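Diol-dehydratase (Roseburia inulinivorans, PDB 5I2A) probably dehydrates 1,2-propanediol as a glycyl radical enzyme, working without vitamin B12. Local coordinates at residues A[28-33]-A[77-82]; A[104-109]-A[327-332]. All coordinates share one frame; numbering follows the deposited sequence.

Contact 1 (A[28-33]-A[77-82])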
loop_
_atom_site.group_PDB
_atom_site.type_symbol
_atom_site.label_atom_id
_atom_site.label_comp_id
_atom_site.label_asym_id
_atom_site.label_seq_id
_atom_site.Cartn_x
_atom_site.Cartn_y
_atom_site.Cartn_z
ATOM N N GLU A 28 25.301 -23.610 11.225
ATOM C CA GLU A 28 25.234 -22.588 12.261
ATOM C C GLU A 28 24.409 -21.376 11.831
ATOM O O GLU A 28 24.534 -20.912 10.713
ATOM C CB GLU A 28 26.646 -22.127 12.655
ATOM C CG GLU A 28 26.660 -20.933 13.612
ATOM C CD GLU A 28 28.071 -20.547 14.075
ATOM O OE1 GLU A 28 29.041 -21.058 13.489
ATOM O OE2 GLU A 28 28.200 -19.743 15.025
ATOM N N ILE A 29 23.591 -20.868 12.744
ATOM C CA ILE A 29 22.848 -19.620 12.551
ATOM C C ILE A 29 23.735 -18.390 12.819
ATOM O O ILE A 29 24.387 -18.302 13.867
ATOM C CB ILE A 29 21.611 -19.578 13.480
ATOM C CG1 ILE A 29 20.643 -20.696 13.121
ATOM C CG2 ILE A 29 20.926 -18.207 13.440
ATOM C CD1 ILE A 29 19.637 -21.021 14.215
ATOM N N GLU A 30 23.757 -17.448 11.878
ATOM C CA GLU A 30 24.548 -16.225 12.019
ATOM C C GLU A 30 23.672 -14.958 12.052
ATOM O O GLU A 30 22.594 -14.913 11.455
ATOM C CB GLU A 30 25.591 -16.142 10.901
ATOM C CG GLU A 30 26.567 -17.319 10.990
ATOM C CD GLU A 30 27.687 -17.335 9.962
ATOM O OE1 GLU A 30 27.806 -16.423 9.108
ATOM O OE2 GLU A 30 28.465 -18.308 10.023
ATOM N N ALA A 31 24.156 -13.936 12.750
ATOM C CA ALA A 31 23.350 -12.764 13.085
ATOM C C ALA A 31 23.597 -11.556 12.190
ATOM O O ALA A 31 22.864 -10.580 12.276
ATOM C CB ALA A 31 23.595 -12.374 14.536
ATOM N N ALA A 32 24.623 -11.612 11.344
ATOM C CA ALA A 32 25.030 -10.428 10.594
ATOM C C ALA A 32 23.909 -9.837 9.706
ATOM O O ALA A 32 23.746 -8.627 9.669
ATOM C CB ALA A 32 26.245 -10.734 9.751
ATOM N N ARG A 33 23.163 -10.671 8.987
ATOM C CA ARG A 33 22.106 -10.142 8.113
ATOM C C ARG A 33 21.064 -9.366 8.915
ATOM O O ARG A 33 20.640 -8.286 8.514
ATOM C CB ARG A 33 21.402 -11.254 7.321
ATOM C CG ARG A 33 20.470 -10.707 6.225
ATOM C CD ARG A 33 19.708 -11.808 5.467
ATOM N NE ARG A 33 18.783 -11.220 4.498
ATOM C CZ ARG A 33 17.614 -10.667 4.821
ATOM N NH1 ARG A 33 17.207 -10.652 6.082
ATOM N NH2 ARG A 33 16.834 -10.155 3.872
ATOM N N SER A 77 29.702 -17.007 -0.597
ATOM C CA SER A 77 29.196 -17.685 0.580
ATOM C C SER A 77 28.357 -16.701 1.369
ATOM O O SER A 77 28.750 -15.552 1.533
ATOM C CB SER A 77 30.338 -18.225 1.460
ATOM O OG SER A 77 31.047 -19.284 0.831
ATOM N N THR A 78 27.218 -17.160 1.868
ATOM C CA THR A 78 26.287 -16.284 2.567
ATOM C C THR A 78 26.566 -16.290 4.078
ATOM O O THR A 78 26.290 -15.317 4.772
ATOM C CB THR A 78 24.826 -16.698 2.227
ATOM O OG1 THR A 78 24.574 -16.383 0.856
ATOM C CG2 THR A 78 23.788 -15.977 3.100
ATOM N N THR A 79 27.157 -17.374 4.574
ATOM C CA THR A 79 27.582 -17.442 5.967
ATOM C C THR A 79 29.061 -17.837 6.087
ATOM O O THR A 79 29.619 -18.465 5.201
ATOM C CB THR A 79 26.754 -18.450 6.764
ATOM O OG1 THR A 79 26.762 -19.696 6.068
ATOM C CG2 THR A 79 25.308 -17.969 6.915
ATOM N N ILE A 80 29.689 -17.480 7.196
ATOM C CA ILE A 80 31.056 -17.907 7.422
ATOM C C ILE A 80 31.061 -19.421 7.629
ATOM O O ILE A 80 31.838 -20.129 7.000
ATOM C CB ILE A 80 31.682 -17.187 8.602
ATOM C CG1 ILE A 80 31.737 -15.687 8.304
ATOM C CG2 ILE A 80 33.098 -17.733 8.885
ATOM C CD1 ILE A 80 32.407 -15.369 6.950
ATOM N N ALA A 81 30.163 -19.919 8.471
ATOM C CA ALA A 81 30.033 -21.363 8.660
ATOM C C ALA A 81 29.415 -22.015 7.430
ATOM O O ALA A 81 28.350 -21.613 6.997
ATOM C CB ALA A 81 29.205 -21.669 9.883
ATOM N N PRO A 82 30.084 -23.033 6.865
ATOM C CA PRO A 82 29.495 -23.766 5.740
ATOM C C PRO A 82 28.140 -24.375 6.110
ATOM O O PRO A 82 27.966 -24.824 7.238
ATOM C CB PRO A 82 30.528 -24.855 5.443
ATOM C CG PRO A 82 31.844 -24.303 6.021
ATOM C CD PRO A 82 31.404 -23.564 7.255
#
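Glu-30 lays its carboxylate against two successive backbone N-H groups, those of Ile-80 and Ala-81, so that each oxygen takes one. Glu-30 OE1 receives Ile-80 N at 2.9 Å through its syn lone pair. Glu-30 OE2 receives Ala-81 N at 2.8 Å, also on the syn side and nearly straight at 174°, with the nitrogen a little out of the carboxylate plane. CG stands anti to the carbonyl carbon (chi1 -62°) and the chain runs extended beyond it, a reach that glutamate has and aspartate lacks. This is the tight part of the contact: Thr-79 CB packs 3.3 Å from Glu-30 OE1, and Ala-81 is small enough for its CB to sit 3.4 Å from Glu-30 OE2. The hydroxyl of Thr-79 turns to its own loop instead, OG1 donating to Ala-81 O at 2.7 Å and tying together the backbone whose N-H groups the carboxylate uses. Toward solvent the fit loosens. Glu-28 merely rests beside Ala-81, with 3.8 Å between their CB atoms, and the exposed side chain of Ile-80 carries its tip off from segment 28-33. Arg-69 donates to the carbonyls of Thr-79 and Ile-80, which belong to the same two peptide units whose N-H groups face Glu-30. An anion on one side and a cation on the other would probably polarise both peptides and strengthen the grip on this loop.

Contact 2 (A[104-109]-A[327-332])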
loop_
_atom_site.group_PDB
_atom_site.type_symbol
_atom_site.label_atom_id
_atom_site.label_comp_id
_atom_site.label_asym_id
_atom_site.label_seq_id
_atom_site.Cartn_x
_atom_site.Cartn_y
_atom_site.Cartn_z
ATOM N N GLU A 104 19.763 -26.467 18.725
ATOM C CA GLU A 104 20.998 -27.222 18.486
ATOM C C GLU A 104 20.771 -28.730 18.547
ATOM O O GLU A 104 21.477 -29.489 17.904
ATOM C CB GLU A 104 22.100 -26.827 19.486
ATOM C CG GLU A 104 23.435 -27.544 19.227
ATOM C CD GLU A 104 24.573 -27.081 20.128
ATOM O OE1 GLU A 104 24.437 -26.047 20.805
ATOM O OE2 GLU A 104 25.617 -27.754 20.142
ATOM N N THR A 105 19.777 -29.165 19.307
ATOM C CA THR A 105 19.573 -30.590 19.512
ATOM C C THR A 105 18.180 -31.044 19.120
ATOM O O THR A 105 17.779 -32.138 19.472
ATOM C CB THR A 105 19.801 -30.962 20.984
ATOM O OG1 THR A 105 18.948 -30.154 21.799
ATOM C CG2 THR A 105 21.263 -30.716 21.387
ATOM N N ARG A 106 17.427 -30.204 18.413
ATOM C CA ARG A 106 16.082 -30.594 18.014
ATOM C C ARG A 106 16.143 -31.744 17.010
ATOM O O ARG A 106 17.157 -31.958 16.357
ATOM C CB ARG A 106 15.306 -29.403 17.427
ATOM C CG ARG A 106 15.840 -28.887 16.094
ATOM C CD ARG A 106 15.095 -27.626 15.629
ATOM N NE ARG A 106 15.379 -27.324 14.232
ATOM C CZ ARG A 106 14.822 -26.330 13.554
ATOM N NH1 ARG A 106 13.950 -25.521 14.157
ATOM N NH2 ARG A 106 15.129 -26.149 12.274
ATOM N N SER A 107 15.043 -32.471 16.885
ATOM C CA SER A 107 15.024 -33.704 16.113
ATOM C C SER A 107 15.028 -33.490 14.590
ATOM O O SER A 107 15.490 -34.357 13.848
ATOM C CB SER A 107 13.807 -34.533 16.507
ATOM O OG SER A 107 12.622 -33.836 16.196
ATOM N N ALA A 108 14.512 -32.358 14.118
ATOM C CA ALA A 108 14.554 -32.085 12.675
ATOM C C ALA A 108 15.422 -30.880 12.340
ATOM O O ALA A 108 15.230 -29.805 12.899
ATOM C CB ALA A 108 13.151 -31.885 12.136
ATOM N N ASP A 109 16.374 -31.072 11.427
ATOM C CA ASP A 109 17.242 -29.999 10.944
ATOM C C ASP A 109 17.799 -29.111 12.080
ATOM O O ASP A 109 17.513 -27.919 12.128
ATOM C CB ASP A 109 16.491 -29.112 9.921
ATOM C CG ASP A 109 16.230 -29.822 8.568
ATOM O OD1 ASP A 109 16.266 -31.072 8.499
ATOM O OD2 ASP A 109 15.961 -29.116 7.567
ATOM N N ASN A 327 21.718 -22.654 3.092
ATOM C CA ASN A 327 20.819 -23.342 4.017
ATOM C C ASN A 327 19.782 -22.356 4.571
ATOM O O ASN A 327 19.830 -21.160 4.283
ATOM C CB ASN A 327 21.628 -24.005 5.158
ATOM C CG ASN A 327 20.913 -25.212 5.807
ATOM O OD1 ASN A 327 19.711 -25.428 5.642
ATOM N ND2 ASN A 327 21.679 -25.993 6.571
ATOM N N LYS A 328 18.855 -22.864 5.371
ATOM C CA LYS A 328 17.755 -22.078 5.890
ATOM C C LYS A 328 17.214 -22.719 7.159
ATOM O O LYS A 328 16.893 -23.901 7.168
ATOM C CB LYS A 328 16.641 -21.966 4.834
ATOM C CG LYS A 328 15.354 -21.266 5.273
ATOM C CD LYS A 328 14.363 -21.247 4.069
ATOM C CE LYS A 328 12.971 -20.660 4.391
ATOM N NZ LYS A 328 12.121 -20.612 3.125
ATOM N N CYS A 329 17.079 -21.944 8.226
ATOM C CA CYS A 329 16.520 -22.517 9.448
ATOM C C CYS A 329 15.040 -22.192 9.557
ATOM O O CYS A 329 14.651 -21.035 9.494
ATOM C CB CYS A 329 17.271 -22.015 10.694
ATOM S SG CYS A 329 16.587 -22.669 12.242
ATOM N N ARG A 330 14.222 -23.226 9.704
ATOM C CA ARG A 330 12.779 -23.077 9.860
ATOM C C ARG A 330 12.401 -23.474 11.279
ATOM O O ARG A 330 13.102 -24.272 11.884
ATOM C CB ARG A 330 12.015 -23.949 8.847
ATOM C CG ARG A 330 12.446 -23.752 7.389
ATOM C CD ARG A 330 11.749 -24.727 6.426
ATOM N NE ARG A 330 12.211 -24.515 5.054
ATOM C CZ ARG A 330 13.331 -25.032 4.553
ATOM N NH1 ARG A 330 14.114 -25.806 5.313
ATOM N NH2 ARG A 330 13.684 -24.767 3.302
ATOM N N ASP A 331 11.289 -22.949 11.793
ATOM C CA ASP A 331 10.813 -23.333 13.131
ATOM C C ASP A 331 10.566 -24.832 13.166
ATOM O O ASP A 331 10.259 -25.426 12.140
ATOM C CB ASP A 331 9.535 -22.581 13.525
ATOM C CG ASP A 331 8.328 -23.006 12.697
ATOM O OD1 ASP A 331 7.620 -23.941 13.108
ATOM O OD2 ASP A 331 8.094 -22.408 11.634
ATOM N N ALA A 332 10.679 -25.422 14.349
ATOM C CA ALA A 332 10.710 -26.880 14.490
ATOM C C ALA A 332 9.515 -27.573 13.844
ATOM O O ALA A 332 9.686 -28.568 13.144
ATOM C CB ALA A 332 10.804 -27.263 15.966
HETATM O O HOH W 1 13.697 -27.557 7.499
#
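Arg-106 and Arg-330 join two loops of the pyruvate formate lyase-like fold, just where Asp-331, its OD2 hydrogen-bonded to Ser-334 OG, takes the N-cap position of helix 332-335. Hydrogen bonds to carbonyls come first. Arg-106 meets Arg-330 O end-on, NH1 at 2.7 Å and NH2 at 2.8 Å from that one oxygen, close to the guanidinium plane. Side-on, Arg-106 NE and NH2 both donate to Asp-109 O from the same face of its carbonyl, Arg-106 NE at 3.1 Å. Arg-106 NE adds a weak bond to Ala-108 O. Arginine suits the place because its flat rim of N-H groups can serve several carbonyls at once; its CG lies between backbone N and carbonyl carbon (chi1 67°), with the chain extended to NE. Packing adds Cys-329 SG, 3.8 Å from Arg-106 NH2. Among charges, Glu-99 OE1 forms a salt bridge with Arg-106 NH1 while its OE2 accepts from Ala-332 N, consistent with two donors, Arg-106 NH1 and Ala-332 N, lying only 3.3 Å apart. A leucine in place of Arg-106 removes every guanidinium N-H and would probably leave Glu-99 without its positive mate and the two loops less firmly joined. In the second charged pair, Asp-109 is held by the N-H groups of Gly-340 and Tyr-341, Arg-330 NH2 by Ser-342 O. A water links the two, donating to Asp-109 OD2 at 2.7 Å and accepting from Arg-330 NH1 at 2.8 Å.

Overall arrangement
Contact 1 lies near the surface and contact 2 is largely buried, their centres about 15 Å apart on the same side of the chain's centre. Both tie loops together rather than packing one helix on another, and they meet where Ile-29 CD1 lies 4.0 Å from Cys-329 SG. Shared neighbours join them further: the backbone of Cys-85 hydrogen-bonds to that of Glu-28 and Glu-30, and Cys-85 touches Cys-329, while Tyr-112 touches both Glu-28 and Glu-104. Their chemistry is complementary. At the periphery an anion collects backbone N-H groups; deeper in, a cation collects backbone carbonyls, and a bound water mediates between further charges.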